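Local coordinates for Myo-inositol-1-phosphate synthase-related protein (Thermotoga maritima MSB8, PDB 3CIN) that belongs to the myo-inositol-1-phosphate synthase-related proteins and binds nicotinamide-adenine-dinucleotide on a Rossmann-type domain, at residues Phe28-Arg36 with Gly54-Gly62; Arg96-Val104 with Lys166-Tyr175. One frame throughout, in Å; residues are numbered along the deposited sequence. Where two conformers were deposited one is given.

Contact 1. Residues Phe28-Arg36 with Gly54-Gly62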
loop_
_atom_site.group_PDB
_atom_site.type_symbol
_atom_site.label_atom_id
_atom_site.label_comp_id
_atom_site.label_asym_id
_atom_site.label_seq_id
_atom_site.Cartn_x
_atom_site.Cartn_y
_atom_site.Cartn_z
ATOM N N PHE A 28 -12.894 -25.328 -9.656
ATOM C CA PHE A 28 -12.114 -26.489 -10.168
ATOM C C PHE A 28 -12.830 -27.120 -11.320
ATOM O O PHE A 28 -12.253 -27.346 -12.383
ATOM C CB PHE A 28 -11.920 -27.498 -9.027
ATOM C CG PHE A 28 -11.306 -28.798 -9.429
ATOM C CD1 PHE A 28 -10.019 -28.873 -9.957
ATOM C CD2 PHE A 28 -12.003 -29.980 -9.220
ATOM C CE1 PHE A 28 -9.433 -30.092 -10.252
ATOM C CE2 PHE A 28 -11.437 -31.218 -9.539
ATOM C CZ PHE A 28 -10.175 -31.285 -10.119
ATOM N N VAL A 29 -14.119 -27.356 -11.152
ATOM C CA VAL A 29 -14.884 -28.047 -12.205
ATOM C C VAL A 29 -15.043 -27.173 -13.434
ATOM O O VAL A 29 -14.860 -27.617 -14.589
ATOM C CB VAL A 29 -16.242 -28.607 -11.683
ATOM C CG1 VAL A 29 -17.136 -29.134 -12.827
ATOM C CG2 VAL A 29 -15.990 -29.724 -10.601
ATOM N N ALA A 30 -15.377 -25.923 -13.202
ATOM C CA ALA A 30 -15.671 -25.015 -14.325
ATOM C C ALA A 30 -14.379 -24.717 -15.106
ATOM O O ALA A 30 -14.375 -24.653 -16.356
ATOM C CB ALA A 30 -16.265 -23.763 -13.783
ATOM N N GLY A 31 -13.303 -24.499 -14.364
ATOM C CA GLY A 31 -11.992 -24.247 -14.967
ATOM C C GLY A 31 -11.533 -25.443 -15.784
ATOM O O GLY A 31 -11.034 -25.300 -16.918
ATOM N N LEU A 32 -11.693 -26.630 -15.214
ATOM C CA LEU A 32 -11.264 -27.841 -15.882
ATOM C C LEU A 32 -12.055 -28.057 -17.161
ATOM O O LEU A 32 -11.516 -28.541 -18.151
ATOM C CB LEU A 32 -11.423 -29.047 -14.958
ATOM C CG LEU A 32 -11.198 -30.414 -15.608
ATOM C CD1 LEU A 32 -9.840 -30.446 -16.261
ATOM C CD2 LEU A 32 -11.337 -31.524 -14.579
ATOM N N GLU A 33 -13.345 -27.745 -17.129
ATOM C CA GLU A 33 -14.165 -27.827 -18.340
ATOM C C GLU A 33 -13.631 -26.934 -19.446
ATOM O O GLU A 33 -13.504 -27.382 -20.591
ATOM C CB GLU A 33 -15.620 -27.479 -18.049
ATOM C CG GLU A 33 -16.530 -27.878 -19.176
ATOM C CD GLU A 33 -16.809 -29.422 -19.299
ATOM O OE1 GLU A 33 -16.524 -30.231 -18.386
ATOM O OE2 GLU A 33 -17.339 -29.831 -20.348
ATOM N N LYS A 34 -13.308 -25.676 -19.120
ATOM C CA LYS A 34 -12.723 -24.761 -20.105
ATOM C C LYS A 34 -11.384 -25.246 -20.591
ATOM O O LYS A 34 -11.088 -25.093 -21.765
ATOM C CB LYS A 34 -12.578 -23.339 -19.562
ATOM C CG LYS A 34 -13.877 -22.750 -19.044
ATOM C CD LYS A 34 -14.515 -21.740 -19.977
ATOM C CE LYS A 34 -15.083 -20.569 -19.174
ATOM N NZ LYS A 34 -14.158 -20.168 -18.050
ATOM N N LEU A 35 -10.593 -25.855 -19.716
ATOM C CA LEU A 35 -9.291 -26.383 -20.127
ATOM C C LEU A 35 -9.354 -27.573 -21.069
ATOM O O LEU A 35 -8.533 -27.669 -21.976
ATOM C CB LEU A 35 -8.451 -26.771 -18.943
ATOM C CG LEU A 35 -7.839 -25.709 -18.082
ATOM C CD1 LEU A 35 -7.151 -26.361 -16.886
ATOM C CD2 LEU A 35 -6.859 -24.934 -18.917
ATOM N N ARG A 36 -10.280 -28.499 -20.841
ATOM C CA ARG A 36 -10.481 -29.595 -21.767
ATOM C C ARG A 36 -11.136 -29.072 -23.070
ATOM O O ARG A 36 -10.919 -29.650 -24.124
ATOM C CB ARG A 36 -11.276 -30.741 -21.124
ATOM C CG ARG A 36 -12.748 -30.507 -20.954
ATOM C CD ARG A 36 -13.465 -31.798 -20.506
ATOM N NE ARG A 36 -13.623 -31.886 -19.045
ATOM C CZ ARG A 36 -12.920 -32.673 -18.226
ATOM N NH1 ARG A 36 -11.961 -33.470 -18.693
ATOM N NH2 ARG A 36 -13.180 -32.654 -16.918
ATOM N N GLY A 54 -3.278 -35.445 -19.233
ATOM C CA GLY A 54 -3.772 -34.185 -19.767
ATOM C C GLY A 54 -5.106 -33.794 -19.159
ATOM O O GLY A 54 -5.734 -34.592 -18.468
ATOM N N PHE A 55 -5.565 -32.586 -19.454
ATOM C CA PHE A 55 -6.750 -32.065 -18.776
ATOM C C PHE A 55 -8.010 -32.845 -19.185
ATOM O O PHE A 55 -8.897 -33.040 -18.356
ATOM C CB PHE A 55 -6.915 -30.568 -18.995
ATOM C CG PHE A 55 -5.690 -29.771 -18.656
ATOM C CD1 PHE A 55 -5.065 -29.874 -17.422
ATOM C CD2 PHE A 55 -5.157 -28.896 -19.590
ATOM C CE1 PHE A 55 -3.946 -29.113 -17.150
ATOM C CE2 PHE A 55 -4.036 -28.138 -19.329
ATOM C CZ PHE A 55 -3.418 -28.247 -18.108
ATOM N N GLU A 56 -8.055 -33.311 -20.422
ATOM C CA GLU A 56 -9.147 -34.132 -20.936
ATOM C C GLU A 56 -9.260 -35.495 -20.246
ATOM O O GLU A 56 -10.315 -36.132 -20.310
ATOM C CB GLU A 56 -8.985 -34.362 -22.449
ATOM C CG GLU A 56 -7.733 -35.200 -22.855
ATOM C CD GLU A 56 -6.397 -34.407 -23.057
ATOM O OE1 GLU A 56 -6.146 -33.293 -22.473
ATOM O OE2 GLU A 56 -5.561 -34.955 -23.818
ATOM N N ASP A 57 -8.166 -35.934 -19.631
ATOM C CA ASP A 57 -8.051 -37.210 -18.927
ATOM C C ASP A 57 -8.495 -37.177 -17.441
ATOM O O ASP A 57 -8.405 -38.195 -16.755
ATOM C CB ASP A 57 -6.569 -37.662 -18.948
ATOM C CG ASP A 57 -5.987 -37.830 -20.356
ATOM O OD1 ASP A 57 -6.696 -38.398 -21.214
ATOM O OD2 ASP A 57 -4.794 -37.431 -20.580
ATOM N N ILE A 58 -8.913 -36.009 -16.931
ATOM C CA ILE A 58 -9.422 -35.860 -15.573
ATOM C C ILE A 58 -10.953 -35.951 -15.649
ATOM O O ILE A 58 -11.590 -35.143 -16.343
ATOM C CB ILE A 58 -9.005 -34.540 -14.993
ATOM C CG1 ILE A 58 -7.488 -34.485 -14.891
ATOM C CG2 ILE A 58 -9.659 -34.310 -13.634
ATOM C CD1 ILE A 58 -7.013 -33.068 -14.516
ATOM N N LYS A 59 -11.541 -36.970 -15.011
ATOM C CA LYS A 59 -12.993 -37.198 -15.057
ATOM C C LYS A 59 -13.594 -37.043 -13.671
ATOM O O LYS A 59 -13.175 -37.730 -12.748
ATOM C CB LYS A 59 -13.323 -38.607 -15.612
ATOM C CG LYS A 59 -14.852 -38.833 -15.737
ATOM C CD LYS A 59 -15.237 -40.233 -16.157
ATOM C CE LYS A 59 -16.743 -40.330 -16.396
ATOM N NZ LYS A 59 -17.074 -41.753 -16.840
ATOM N N ILE A 60 -14.589 -36.167 -13.520
ATOM C CA ILE A 60 -15.301 -36.032 -12.242
ATOM C C ILE A 60 -16.349 -37.118 -12.155
ATOM O O ILE A 60 -17.343 -37.114 -12.944
ATOM C CB ILE A 60 -15.983 -34.649 -12.052
ATOM C CG1 ILE A 60 -14.993 -33.509 -12.285
ATOM C CG2 ILE A 60 -16.596 -34.533 -10.711
ATOM C CD1 ILE A 60 -13.815 -33.596 -11.437
ATOM N N VAL A 61 -16.145 -38.081 -11.256
ATOM C CA VAL A 61 -17.117 -39.178 -11.079
ATOM C C VAL A 61 -18.141 -38.992 -9.953
ATOM O O VAL A 61 -19.080 -39.771 -9.816
ATOM C CB VAL A 61 -16.394 -40.541 -10.922
ATOM C CG1 VAL A 61 -15.521 -40.761 -12.145
ATOM C CG2 VAL A 61 -15.570 -40.578 -9.615
ATOM N N GLY A 62 -17.984 -37.971 -9.132
ATOM C CA GLY A 62 -18.913 -37.805 -8.042
ATOM C C GLY A 62 -18.687 -36.534 -7.285
ATOM O O GLY A 62 -17.601 -35.972 -7.331
HETATM O O HOH W 1 -12.938 -34.782 -21.195
#
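Phe55, then Arg36 and Ile60, make the largest individual contributions to the contact between the C-terminal end of helix 23-36 and the turn and strand at Gly54-Gly62. Leu35 sets its CD1 over the middle of the Phe55 ring, 4.0 Å from the centroid and only 6° off the ring normal, a CH-pi contact, while its CB lies against the CD2 rim. The guanidinium of Arg36 meets the carbonyl of Ile58 end-on: NH1 (2.9 Å) and NH2 (3.0 Å) both donate to Ile58 O, which lies near the guanidinium plane. The two bonds are bent, with N-H...O angles near 140°, as expected when one oxygen is shared by both nitrogens. Arg36 reaches it with CG between its backbone N and carbonyl carbon (chi1 75°) and a bend at chi3. A weak salt bridge from NE to Glu33 OE1, 3.4 Å long, helps fix the group's rotation. In one of its two conformers Leu32 divides its methyls, CD1 near Phe55 CB and one guanidinium face, CD2 against Ile58 CG2. Farther along, Ile60 CD1 meets Phe28 CE2 at 3.9 Å. The contact closes the first beta-alpha-beta unit of the Rossmann-type fold: strand 58-65 pairs with strand 14-19, helix 75-82 packs on Val29 and Ile60, and helix 328-348 packs on Phe28 and Phe55.

Contact 2. Residues Arg96-Val104 with Lys166-Tyr175. With NAD (nicotinamide-adenine-dinucleotide), chain F.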
loop_
_atom_site.group_PDB
_atom_site.type_symbol
_atom_site.label_atom_id
_atom_site.label_comp_id
_atom_site.label_asym_id
_atom_site.label_seq_id
_atom_site.Cartn_x
_atom_site.Cartn_y
_atom_site.Cartn_z
ATOM N N ARG A 96 -24.520 -36.079 -4.220
ATOM C CA ARG A 96 -24.948 -37.060 -3.273
ATOM C C ARG A 96 -24.807 -36.579 -1.834
ATOM O O ARG A 96 -24.053 -35.663 -1.571
ATOM C CB ARG A 96 -24.157 -38.341 -3.478
ATOM C CG ARG A 96 -24.491 -38.983 -4.821
ATOM C CD ARG A 96 -23.935 -40.376 -5.017
ATOM N NE ARG A 96 -24.151 -40.791 -6.414
ATOM C CZ ARG A 96 -25.330 -41.162 -6.929
ATOM N NH1 ARG A 96 -26.435 -41.223 -6.176
ATOM N NH2 ARG A 96 -25.404 -41.498 -8.216
ATOM N N LYS A 97 -25.556 -37.235 -0.930
ATOM C CA LYS A 97 -25.532 -36.892 0.496
ATOM C C LYS A 97 -24.321 -37.502 1.195
ATOM O O LYS A 97 -24.101 -38.733 1.162
ATOM C CB LYS A 97 -26.860 -37.389 1.166
ATOM C CG LYS A 97 -27.016 -37.055 2.637
ATOM C CD LYS A 97 -28.380 -37.416 3.158
ATOM C CE LYS A 97 -28.648 -38.855 3.121
ATOM N NZ LYS A 97 -30.100 -39.054 3.431
ATOM N N GLY A 98 -23.578 -36.627 1.875
ATOM C CA GLY A 98 -22.496 -37.006 2.757
ATOM C C GLY A 98 -22.859 -37.164 4.227
ATOM O O GLY A 98 -23.921 -37.645 4.556
ATOM N N VAL A 99 -21.902 -36.832 5.095
ATOM C CA VAL A 99 -22.053 -36.835 6.545
ATOM C C VAL A 99 -21.760 -35.423 7.023
ATOM O O VAL A 99 -20.743 -34.836 6.629
ATOM C CB VAL A 99 -21.071 -37.862 7.196
ATOM C CG1 VAL A 99 -21.417 -39.263 6.778
ATOM C CG2 VAL A 99 -19.665 -37.620 6.829
ATOM N N HIS A 100 -22.612 -34.867 7.872
ATOM C CA HIS A 100 -22.509 -33.434 8.193
ATOM C C HIS A 100 -21.734 -33.129 9.436
ATOM O O HIS A 100 -20.990 -32.154 9.495
ATOM C CB HIS A 100 -23.874 -32.700 8.213
ATOM C CG HIS A 100 -24.877 -33.210 9.199
ATOM N ND1 HIS A 100 -24.875 -32.845 10.528
ATOM C CD2 HIS A 100 -25.960 -34.011 9.031
ATOM C CE1 HIS A 100 -25.888 -33.427 11.147
ATOM N NE2 HIS A 100 -26.572 -34.128 10.257
ATOM N N LEU A 101 -21.931 -33.962 10.445
ATOM C CA LEU A 101 -21.460 -33.660 11.785
ATOM C C LEU A 101 -21.667 -32.172 12.106
ATOM O O LEU A 101 -22.777 -31.658 11.931
ATOM C CB LEU A 101 -20.030 -34.137 11.950
ATOM C CG LEU A 101 -19.995 -35.666 11.988
ATOM C CD1 LEU A 101 -18.632 -36.133 11.645
ATOM C CD2 LEU A 101 -20.423 -36.157 13.372
ATOM N N GLY A 102 -20.651 -31.461 12.549
ATOM C CA GLY A 102 -20.882 -30.056 12.942
ATOM C C GLY A 102 -20.632 -29.016 11.862
ATOM O O GLY A 102 -20.594 -27.823 12.144
ATOM N N SER A 103 -20.403 -29.467 10.622
ATOM C CA SER A 103 -19.768 -28.605 9.619
ATOM C C SER A 103 -20.464 -27.257 9.370
ATOM O O SER A 103 -19.807 -26.225 9.375
ATOM C CB SER A 103 -19.760 -29.315 8.272
ATOM O OG SER A 103 -18.800 -30.376 8.233
ATOM N N VAL A 104 -21.758 -27.346 9.115
ATOM C CA VAL A 104 -22.585 -26.185 8.703
ATOM C C VAL A 104 -23.525 -25.635 9.790
ATOM O O VAL A 104 -24.434 -24.846 9.520
ATOM C CB VAL A 104 -23.302 -26.466 7.380
ATOM C CG1 VAL A 104 -22.278 -26.930 6.297
ATOM C CG2 VAL A 104 -24.438 -27.495 7.528
ATOM N N LYS A 166 -19.868 -38.710 17.765
ATOM C CA LYS A 166 -20.100 -37.603 16.862
ATOM C C LYS A 166 -19.556 -36.295 17.403
ATOM O O LYS A 166 -18.993 -35.511 16.627
ATOM C CB LYS A 166 -21.593 -37.465 16.571
ATOM C CG LYS A 166 -22.160 -38.572 15.760
ATOM C CD LYS A 166 -23.681 -38.338 15.606
ATOM C CE LYS A 166 -24.456 -39.581 15.394
ATOM N NZ LYS A 166 -25.873 -39.263 14.985
ATOM N N GLU A 167 -19.665 -36.063 18.709
ATOM C CA GLU A 167 -19.153 -34.827 19.302
ATOM C C GLU A 167 -17.641 -34.706 19.166
ATOM O O GLU A 167 -17.102 -33.588 19.190
ATOM C CB GLU A 167 -19.515 -34.735 20.795
ATOM N N ARG A 168 -16.950 -35.840 19.013
ATOM C CA ARG A 168 -15.460 -35.838 18.916
ATOM C C ARG A 168 -14.908 -35.585 17.499
ATOM O O ARG A 168 -13.804 -35.092 17.335
ATOM C CB ARG A 168 -14.948 -37.201 19.411
ATOM C CG ARG A 168 -13.435 -37.399 19.374
ATOM C CD ARG A 168 -12.689 -36.420 20.236
ATOM N NE ARG A 168 -11.231 -36.471 20.122
ATOM C CZ ARG A 168 -10.518 -35.878 19.172
ATOM N NH1 ARG A 168 -11.106 -35.193 18.189
ATOM N NH2 ARG A 168 -9.201 -35.969 19.199
ATOM N N LEU A 169 -15.671 -35.976 16.485
ATOM C CA LEU A 169 -15.191 -36.067 15.124
ATOM C C LEU A 169 -15.664 -34.908 14.257
ATOM O O LEU A 169 -16.709 -34.312 14.528
ATOM C CB LEU A 169 -15.699 -37.350 14.516
ATOM C CG LEU A 169 -14.930 -38.607 14.939
ATOM C CD1 LEU A 169 -15.791 -39.838 14.751
ATOM C CD2 LEU A 169 -13.630 -38.724 14.149
ATOM N N THR A 170 -14.888 -34.588 13.239
ATOM C CA THR A 170 -15.361 -33.713 12.179
ATOM C C THR A 170 -15.624 -34.528 10.908
ATOM O O THR A 170 -15.172 -35.667 10.745
ATOM C CB THR A 170 -14.348 -32.628 11.843
ATOM O OG1 THR A 170 -13.207 -33.205 11.201
ATOM C CG2 THR A 170 -13.986 -31.843 13.124
ATOM N N ALA A 171 -16.299 -33.897 9.959
ATOM C CA ALA A 171 -16.631 -34.584 8.704
ATOM C C ALA A 171 -15.382 -35.027 7.961
ATOM O O ALA A 171 -15.322 -36.136 7.460
ATOM C CB ALA A 171 -17.504 -33.696 7.805
ATOM N N THR A 172 -14.406 -34.154 7.819
ATOM C CA THR A 172 -13.157 -34.484 7.125
ATOM C C THR A 172 -12.475 -35.678 7.782
ATOM O O THR A 172 -11.939 -36.558 7.070
ATOM C CB THR A 172 -12.192 -33.270 7.135
ATOM O OG1 THR A 172 -12.789 -32.182 6.401
ATOM C CG2 THR A 172 -10.832 -33.652 6.585
ATOM N N GLN A 173 -12.524 -35.775 9.128
ATOM C CA GLN A 173 -11.931 -36.936 9.804
ATOM C C GLN A 173 -12.668 -38.222 9.418
ATOM O O GLN A 173 -12.069 -39.230 9.187
ATOM C CB GLN A 173 -11.902 -36.722 11.292
ATOM C CG GLN A 173 -10.932 -35.606 11.683
ATOM C CD GLN A 173 -11.018 -35.252 13.183
ATOM O OE1 GLN A 173 -12.109 -35.256 13.770
ATOM N NE2 GLN A 173 -9.870 -34.902 13.800
ATOM N N VAL A 174 -13.994 -38.167 9.352
ATOM C CA VAL A 174 -14.794 -39.319 8.961
ATOM C C VAL A 174 -14.549 -39.651 7.493
ATOM O O VAL A 174 -14.379 -40.858 7.124
ATOM C CB VAL A 174 -16.281 -39.050 9.225
ATOM C CG1 VAL A 174 -17.138 -40.230 8.690
ATOM C CG2 VAL A 174 -16.550 -38.845 10.745
ATOM N N TYR A 175 -14.516 -38.637 6.634
ATOM C CA TYR A 175 -14.233 -38.886 5.207
ATOM C C TYR A 175 -12.849 -39.508 4.915
ATOM O O TYR A 175 -12.762 -40.422 4.088
ATOM C CB TYR A 175 -14.397 -37.638 4.391
ATOM C CG TYR A 175 -15.782 -37.099 4.233
ATOM C CD1 TYR A 175 -16.868 -37.907 3.879
ATOM C CD2 TYR A 175 -16.025 -35.727 4.366
ATOM C CE1 TYR A 175 -18.110 -37.369 3.659
ATOM C CE2 TYR A 175 -17.277 -35.193 4.137
ATOM C CZ TYR A 175 -18.331 -36.027 3.798
ATOM O OH TYR A 175 -19.602 -35.490 3.632
HETATM P PA NAD F . -17.690 -23.009 0.431
HETATM O O1A NAD F . -18.053 -22.189 -0.778
HETATM O O2A NAD F . -18.569 -22.693 1.602
HETATM O O5B NAD F . -17.960 -24.500 0.025
HETATM C C5B NAD F . -17.977 -25.531 1.009
HETATM C C4B NAD F . -18.951 -26.593 0.531
HETATM O O4B NAD F . -18.825 -27.738 1.358
HETATM C C3B NAD F . -20.418 -26.181 0.566
HETATM O O3B NAD F . -21.092 -26.579 -0.617
HETATM C C2B NAD F . -20.971 -26.934 1.769
HETATM O O2B NAD F . -22.365 -27.078 1.719
HETATM C C1B NAD F . -20.156 -28.206 1.689
HETATM N N9A NAD F . -20.063 -28.973 2.934
HETATM C C8A NAD F . -19.910 -28.413 4.198
HETATM N N7A NAD F . -19.720 -29.462 5.070
HETATM C C5A NAD F . -19.777 -30.629 4.348
HETATM C C6A NAD F . -19.745 -31.974 4.726
HETATM N N6A NAD F . -19.536 -32.375 6.020
HETATM N N1A NAD F . -19.789 -32.913 3.715
HETATM C C2A NAD F . -19.943 -32.522 2.397
HETATM N N3A NAD F . -20.058 -31.201 2.017
HETATM C C4A NAD F . -19.978 -30.290 3.008
HETATM O O3 NAD F . -16.165 -22.847 0.786
HETATM P PN NAD F . -14.980 -22.731 -0.250
HETATM O O1N NAD F . -14.604 -21.291 -0.356
HETATM O O2N NAD F . -15.234 -23.591 -1.442
HETATM O O5D NAD F . -13.791 -23.381 0.588
HETATM C C5D NAD F . -13.735 -24.777 0.774
HETATM C C4D NAD F . -12.679 -25.157 1.806
HETATM O O4D NAD F . -11.415 -24.867 1.273
HETATM C C3D NAD F . -12.780 -24.459 3.153
HETATM O O3D NAD F . -12.417 -25.382 4.212
HETATM C C2D NAD F . -11.678 -23.418 3.040
HETATM O O2D NAD F . -11.138 -23.067 4.318
HETATM C C1D NAD F . -10.655 -24.198 2.245
HETATM N N1N NAD F . -9.669 -23.342 1.590
HETATM C C2N NAD F . -10.067 -22.431 0.698
HETATM C C3N NAD F . -9.024 -21.676 0.096
HETATM C C7N NAD F . -9.382 -20.856 -1.058
HETATM O O7N NAD F . -10.712 -20.810 -1.373
HETATM N N7N NAD F . -8.428 -20.210 -1.746
HETATM C C4N NAD F . -7.693 -21.848 0.421
HETATM C C5N NAD F . -7.325 -22.779 1.349
HETATM C C6N NAD F . -8.353 -23.544 1.918
HETATM O O HOH W 2 -18.071 -31.798 13.974
HETATM O O HOH W 3 -17.544 -31.356 10.538
#
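Leu101 and Ala171 bring the two backbones closest, 5.8 Å between their CA atoms, where a type II' beta turn from His100 to Ser103 meets the start of helix 171-186. This is the adenine end of the dinucleotide pocket in the Rossmann-type fold. Thr170 is the N-cap and forms a capping box with Gln173: Thr170 N donates to Gln173 OE1, and Gln173 N returns a weak bond to Thr170 OG1, which also bonds Glu146. Leu101 packs against the helix start, in one of its two conformers with CD1 by Val174 CG2 and CD2 by Lys166 CB. Tyr175 holds CG anti to its carbonyl carbon (chi1 -68°), which carries the ring to Val99, whose CG2 lies 3.5 Å from Tyr175 CE1. The Tyr175 hydroxyl joins the backbone of 96-104 to the adenine, accepting from Val99 N (3.0 Å, 159°) and donating to NAD N1A, at the ring edge and in its plane. Of the two segments, 96-104 bonds the adenine amino group: N6A donates to Val99 O at 2.8 Å and, almost straight at 171°, to Ser103 OG, while Ala171 CB packs beside it. A water donates to Ser103 OG (2.8 Å) and accepts from Ala171 N (2.9 Å).

How the contacts relate
Both segments of contact 1 precede those of contact 2 in the chain. The contacts lie about 27 Å apart, centre to centre, and approach to about 6 Å between nearest atoms. They share the parallel seven-stranded sheet, in which strands 58-65 and 96-97 are neighbours and 96-97 is outermost within the chain. Contact 1 joins helix 23-36 to strand 58-65, while contact 2 sets the segment leaving strand 96-97 against the beginning of helix 171-186. Only contact 2 touches NAD, at its adenine; in contact 1 the side chain of Phe28 stays about 9 Å from the ligand. Contact 1 thus belongs to the framework of the nucleotide-binding domain and contact 2 to its pocket wall.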